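Local coordinates for protein guanine nucleotide exchange factor p115rhogef (Homo sapiens, PDB 1IAP) that promotes nucleotide exchange on Rho and probably engages G-protein alpha subunits through its N-terminal RGS-like domain, at residues A[50-53]-A[54-58]; A[140-143]-A[144-147]. All coordinates share one frame; numbering follows the deposited sequence.

Both contacts are local, each made along one helix of the all-helical RGS-like domain, and they share no element: contact 1 is a stretch of helix 48-63, while contact 2 spans the start of helix 142-162, with the capping residue before it. Their centres lie 31 Å apart and their nearest atoms about 20 Å, without touching. Helical backbone bonds run through both. Contact 1 is partly buried, its inner face packed on helices 32-43 and 91-103, and adds mainly carbon packing. Contact 2 sits at the surface, farther from the centre of the chain, and adds polar chemistry: a capping aspartate, a serine hydroxyl on a carbonyl, an arginine beside a tyrosine ring and a water between opposite charges.

Contact 1. Residues A[50-53]-A[54-58]; sequences EAKK and AFLDF
F55 packs on A51 at the buried side of this continuous helical stretch: CB of F55 sits against A51 O, and F55 N donates to the same oxygen at 2.9 Å. Next to them A54 N donates to E50 O, also at 2.9 Å, and the methyl of A54 lies 3.4 Å from that oxygen. With CG of F55 anti to the backbone N (chi1 176°), its ring leads away from the preceding turn to Q94 and V98 of helix 91-103, while A54 touches L43 and L46.

The other side is looser. The two bonds of L56 N to the preceding turn, to K52 O and K53 O, are both weak, whereas D57 N donates to K53 O at 3.3 Å. The close exception is CG of L56, 3.3 Å from K52 O. The bent K52 chain (chi2 71°, chi4 69°) crosses the leucine obliquely, leaving NZ 4.1 Å from L56 CD2 and hydrogen-bonded to A86 O. E50, K53 and D57 are exposed. The chemistry implies an amphipathic helix: carbon groups pack inward, charged E50, K53 and D57 lie outward, and the K52 ammonium is bonded to A86 O.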
ATOM      1  N   GLU A  50       8.433 -17.765   3.600  1.00 49.66           N
ATOM      2  CA  GLU A  50       8.430 -16.521   2.832  1.00 49.39           C
ATOM      3  C   GLU A  50       8.023 -15.325   3.693  1.00 42.27           C
ATOM      4  O   GLU A  50       8.645 -14.266   3.628  1.00 43.26           O
ATOM      5  CB  GLU A  50       7.489 -16.634   1.634  1.00 53.55           C
ATOM      6  CG  GLU A  50       7.863 -17.721   0.639  1.00 62.60           C
ATOM      7  CD  GLU A  50       6.872 -17.823  -0.504  1.00 66.34           C
ATOM      8  OE1 GLU A  50       7.249 -17.497  -1.651  1.00 64.50           O
ATOM      9  OE2 GLU A  50       5.715 -18.224  -0.255  1.00 69.91           O
ATOM     10  N   ALA A  51       6.983 -15.509   4.503  1.00 42.26           N
ATOM     11  CA  ALA A  51       6.475 -14.465   5.390  1.00 40.03           C
ATOM     12  C   ALA A  51       7.524 -14.008   6.404  1.00 40.23           C
ATOM     13  O   ALA A  51       7.501 -12.862   6.855  1.00 31.61           O
ATOM     14  CB  ALA A  51       5.221 -14.950   6.112  1.00 37.96           C
ATOM     15  N   LYS A  52       8.443 -14.905   6.755  1.00 35.79           N
ATOM     16  CA  LYS A  52       9.498 -14.579   7.708  1.00 32.15           C
ATOM     17  C   LYS A  52      10.458 -13.563   7.096  1.00 32.76           C
ATOM     18  O   LYS A  52      10.822 -12.577   7.741  1.00 27.58           O
ATOM     19  CB  LYS A  52      10.269 -15.836   8.115  1.00 39.97           C
ATOM     20  CG  LYS A  52      11.176 -15.642   9.322  1.00 44.60           C
ATOM     21  CD  LYS A  52      10.357 -15.481  10.598  1.00 61.90           C
ATOM     22  CE  LYS A  52      11.234 -15.164  11.801  1.00 62.71           C
ATOM     23  NZ  LYS A  52      11.831 -13.801  11.711  1.00 61.99           N
ATOM     24  N   LYS A  53      10.874 -13.820   5.857  1.00 30.47           N
ATOM     25  CA  LYS A  53      11.784 -12.928   5.146  1.00 30.03           C
ATOM     26  C   LYS A  53      11.074 -11.619   4.812  1.00 26.53           C
ATOM     27  O   LYS A  53      11.668 -10.545   4.893  1.00 33.04           O
ATOM     28  CB  LYS A  53      12.280 -13.582   3.853  1.00 33.60           C
ATOM     29  CG  LYS A  53      13.149 -14.811   4.053  1.00 34.71           C
ATOM     30  CD  LYS A  53      13.541 -15.417   2.719  1.00 31.44           C
ATOM     31  CE  LYS A  53      14.410 -16.648   2.907  1.00 40.85           C
ATOM     32  NZ  LYS A  53      14.744 -17.296   1.605  1.00 43.48           N
ATOM     33  N   ALA A  54       9.804 -11.725   4.432  1.00 29.69           N
ATOM     34  CA  ALA A  54       8.991 -10.563   4.084  1.00 28.45           C
ATOM     35  C   ALA A  54       8.771  -9.657   5.297  1.00 33.20           C
ATOM     36  O   ALA A  54       8.667  -8.436   5.162  1.00 31.07           O
ATOM     37  CB  ALA A  54       7.660 -11.016   3.515  1.00 29.32           C
ATOM     38  N   PHE A  55       8.698 -10.257   6.481  1.00 31.79           N
ATOM     39  CA  PHE A  55       8.500  -9.485   7.700  1.00 25.07           C
ATOM     40  C   PHE A  55       9.737  -8.656   8.035  1.00 27.62           C
ATOM     41  O   PHE A  55       9.616  -7.535   8.525  1.00 28.50           O
ATOM     42  CB  PHE A  55       8.133 -10.390   8.881  1.00 27.38           C
ATOM     43  CG  PHE A  55       8.022  -9.653  10.180  1.00 23.64           C
ATOM     44  CD1 PHE A  55       6.951  -8.797  10.416  1.00 31.47           C
ATOM     45  CD2 PHE A  55       9.027  -9.753  11.140  1.00 23.56           C
ATOM     46  CE1 PHE A  55       6.882  -8.043  11.584  1.00 24.32           C
ATOM     47  CE2 PHE A  55       8.967  -9.004  12.315  1.00 31.00           C
ATOM     48  CZ  PHE A  55       7.893  -8.147  12.535  1.00 28.51           C
ATOM     49  N   LEU A  56      10.922  -9.210   7.780  1.00 24.89           N
ATOM     50  CA  LEU A  56      12.165  -8.495   8.041  1.00 24.96           C
ATOM     51  C   LEU A  56      12.230  -7.258   7.146  1.00 25.91           C
ATOM     52  O   LEU A  56      12.633  -6.185   7.593  1.00 27.96           O
ATOM     53  CB  LEU A  56      13.377  -9.398   7.785  1.00 31.05           C
ATOM     54  CG  LEU A  56      13.434 -10.710   8.578  1.00 40.71           C
ATOM     55  CD1 LEU A  56      14.684 -11.491   8.191  1.00 42.63           C
ATOM     56  CD2 LEU A  56      13.424 -10.435  10.068  1.00 32.32           C
ATOM     57  N   ASP A  57      11.802  -7.410   5.892  1.00 19.68           N
ATOM     58  CA  ASP A  57      11.788  -6.295   4.938  1.00 23.86           C
ATOM     59  C   ASP A  57      10.777  -5.257   5.423  1.00 17.85           C
ATOM     60  O   ASP A  57      11.037  -4.053   5.386  1.00 26.50           O
ATOM     61  CB  ASP A  57      11.379  -6.778   3.541  1.00 25.33           C
ATOM     62  CG  ASP A  57      12.413  -7.686   2.895  1.00 34.33           C
ATOM     63  OD1 ASP A  57      13.586  -7.696   3.327  1.00 42.61           O
ATOM     64  OD2 ASP A  57      12.042  -8.386   1.929  1.00 40.62           O
ATOM     65  N   PHE A  58       9.623  -5.751   5.863  1.00 21.15           N
ATOM     66  CA  PHE A  58       8.543  -4.919   6.381  1.00 27.05           C
ATOM     67  C   PHE A  58       9.081  -4.139   7.577  1.00 25.21           C
ATOM     68  O   PHE A  58       8.795  -2.952   7.727  1.00 24.03           O
ATOM     69  CB  PHE A  58       7.366  -5.815   6.788  1.00 24.41           C
ATOM     70  CG  PHE A  58       6.226  -5.087   7.448  1.00 26.56           C
ATOM     71  CD1 PHE A  58       5.159  -4.610   6.692  1.00 24.04           C
ATOM     72  CD2 PHE A  58       6.182  -4.943   8.835  1.00 26.35           C
ATOM     73  CE1 PHE A  58       4.061  -4.003   7.302  1.00 26.77           C
ATOM     74  CE2 PHE A  58       5.087  -4.336   9.457  1.00 30.94           C
ATOM     75  CZ  PHE A  58       4.022  -3.867   8.685  1.00 29.58           C
TER

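Contact 2. Residues A[140-143]-A[144-147]; sequences RDRA and SYEA
S144 and D141 make the polar start of this helical turn. The hydroxyl of S144 donates to D141 O at 2.8 Å, tilted 25° from the carbonyl plane; its chi1 of 69° sets OG between the backbone N and the carbonyl carbon, within range of D141 O. The same oxygen accepts Y145 N, in the carbonyl plane, so two donors grip it. Backbone bonds run from E146 N to R142 O at 2.8 Å and from A147 N to A143 O.

Among flat groups, the R142 chain, bent at chi2, brings its end back beside the Y145 ring, and the two point the same way. CD1 of the tyrosine sits over one face of the guanidinium, 3.4 Å from NH1, with the two planes 41° apart.

The charged pair is joined through water: R142 NE donates to a molecule at the guanidinium edge (2.8 Å), which donates to E146 OE2 (2.7 Å). Direct NE to OE2 separation is 4.3 Å, too long for a salt bridge. E146 has a long, weak ion pair with R150. D141, the N-cap, accepts a weak bond from A143 N at OD2, an arrangement typical of a helix start.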
ATOM      1  N   ARG A 140     -19.693  -9.740 -17.553  1.00 19.88           N
ATOM      2  CA  ARG A 140     -20.181 -10.974 -16.940  1.00 17.72           C
ATOM      3  C   ARG A 140     -19.050 -11.914 -16.538  1.00 24.94           C
ATOM      4  O   ARG A 140     -19.292 -12.924 -15.876  1.00 22.84           O
ATOM      5  CB  ARG A 140     -21.068 -11.736 -17.920  1.00 20.04           C
ATOM      6  CG  ARG A 140     -22.320 -11.029 -18.342  1.00 19.68           C
ATOM      7  CD  ARG A 140     -23.042 -11.885 -19.370  1.00 22.65           C
ATOM      8  NE  ARG A 140     -24.195 -11.213 -19.951  1.00 25.94           N
ATOM      9  CZ  ARG A 140     -25.459 -11.570 -19.745  1.00 21.07           C
ATOM     10  NH1 ARG A 140     -25.755 -12.599 -18.955  1.00 22.83           N
ATOM     11  NH2 ARG A 140     -26.428 -10.924 -20.373  1.00 27.13           N
ATOM     12  N   ASP A 141     -17.837 -11.612 -16.997  1.00 26.74           N
ATOM     13  CA  ASP A 141     -16.665 -12.428 -16.702  1.00 25.54           C
ATOM     14  C   ASP A 141     -15.705 -11.653 -15.805  1.00 19.50           C
ATOM     15  O   ASP A 141     -15.046 -10.717 -16.253  1.00 24.94           O
ATOM     16  CB  ASP A 141     -15.969 -12.830 -18.011  1.00 34.42           C
ATOM     17  CG  ASP A 141     -14.733 -13.703 -17.792  1.00 42.09           C
ATOM     18  OD1 ASP A 141     -14.023 -13.967 -18.784  1.00 51.41           O
ATOM     19  OD2 ASP A 141     -14.464 -14.130 -16.650  1.00 52.66           O
ATOM     20  N   ARG A 142     -15.600 -12.085 -14.554  1.00 17.90           N
ATOM     21  CA  ARG A 142     -14.734 -11.434 -13.583  1.00 18.83           C
ATOM     22  C   ARG A 142     -13.256 -11.449 -13.974  1.00 24.94           C
ATOM     23  O   ARG A 142     -12.565 -10.451 -13.793  1.00 25.62           O
ATOM     24  CB  ARG A 142     -14.914 -12.068 -12.205  1.00 29.11           C
ATOM     25  CG  ARG A 142     -14.380 -11.215 -11.070  1.00 34.96           C
ATOM     26  CD  ARG A 142     -15.123  -9.893 -11.014  1.00 34.43           C
ATOM     27  NE  ARG A 142     -14.611  -8.997  -9.981  1.00 35.34           N
ATOM     28  CZ  ARG A 142     -14.981  -7.728  -9.849  1.00 31.52           C
ATOM     29  NH1 ARG A 142     -15.865  -7.198 -10.688  1.00 29.44           N
ATOM     30  NH2 ARG A 142     -14.475  -6.992  -8.872  1.00 36.78           N
ATOM     31  N   ALA A 143     -12.782 -12.567 -14.526  1.00 23.45           N
ATOM     32  CA  ALA A 143     -11.375 -12.699 -14.933  1.00 24.33           C
ATOM     33  C   ALA A 143     -10.979 -11.716 -16.034  1.00 26.16           C
ATOM     34  O   ALA A 143      -9.881 -11.150 -16.012  1.00 24.56           O
ATOM     35  CB  ALA A 143     -11.082 -14.130 -15.370  1.00 28.51           C
ATOM     36  N   SER A 144     -11.871 -11.513 -16.999  1.00 22.86           N
ATOM     37  CA  SER A 144     -11.604 -10.587 -18.086  1.00 19.83           C
ATOM     38  C   SER A 144     -11.626  -9.160 -17.553  1.00 24.01           C
ATOM     39  O   SER A 144     -10.875  -8.308 -18.023  1.00 23.68           O
ATOM     40  CB  SER A 144     -12.632 -10.749 -19.212  1.00 33.45           C
ATOM     41  OG  SER A 144     -13.919 -10.313 -18.808  1.00 46.18           O
ATOM     42  N   TYR A 145     -12.500  -8.894 -16.582  1.00 20.55           N
ATOM     43  CA  TYR A 145     -12.575  -7.562 -15.998  1.00 16.55           C
ATOM     44  C   TYR A 145     -11.316  -7.305 -15.185  1.00 20.33           C
ATOM     45  O   TYR A 145     -10.737  -6.222 -15.253  1.00 17.61           O
ATOM     46  CB  TYR A 145     -13.798  -7.400 -15.089  1.00 19.27           C
ATOM     47  CG  TYR A 145     -13.832  -6.035 -14.429  1.00 13.64           C
ATOM     48  CD1 TYR A 145     -13.820  -5.905 -13.044  1.00 20.76           C
ATOM     49  CD2 TYR A 145     -13.843  -4.869 -15.200  1.00 25.09           C
ATOM     50  CE1 TYR A 145     -13.815  -4.637 -12.437  1.00 15.33           C
ATOM     51  CE2 TYR A 145     -13.842  -3.599 -14.604  1.00 19.79           C
ATOM     52  CZ  TYR A 145     -13.825  -3.495 -13.224  1.00 19.08           C
ATOM     53  OH  TYR A 145     -13.808  -2.247 -12.639  1.00 20.74           O
ATOM     54  N   GLU A 146     -10.914  -8.301 -14.401  1.00 18.54           N
ATOM     55  CA  GLU A 146      -9.715  -8.181 -13.587  1.00 23.68           C
ATOM     56  C   GLU A 146      -8.509  -7.902 -14.466  1.00 20.93           C
ATOM     57  O   GLU A 146      -7.638  -7.123 -14.089  1.00 23.78           O
ATOM     58  CB  GLU A 146      -9.492  -9.446 -12.756  1.00 21.18           C
ATOM     59  CG  GLU A 146     -10.494  -9.613 -11.623  1.00 33.38           C
ATOM     60  CD  GLU A 146     -10.326 -10.919 -10.869  1.00 37.51           C
ATOM     61  OE1 GLU A 146      -9.671 -11.846 -11.397  1.00 45.43           O
ATOM     62  OE2 GLU A 146     -10.863 -11.022  -9.746  1.00 38.44           O
ATOM     63  N   ALA A 147      -8.477  -8.506 -15.656  1.00 24.07           N
ATOM     64  CA  ALA A 147      -7.372  -8.296 -16.592  1.00 24.01           C
ATOM     65  C   ALA A 147      -7.337  -6.834 -17.048  1.00 27.34           C
ATOM     66  O   ALA A 147      -6.263  -6.247 -17.179  1.00 20.00           O
ATOM     67  CB  ALA A 147      -7.488  -9.229 -17.792  1.00 24.55           C
TER
HETATM   68  O   HOH W   1     -12.491  -9.449  -8.226  1.00 52.30           O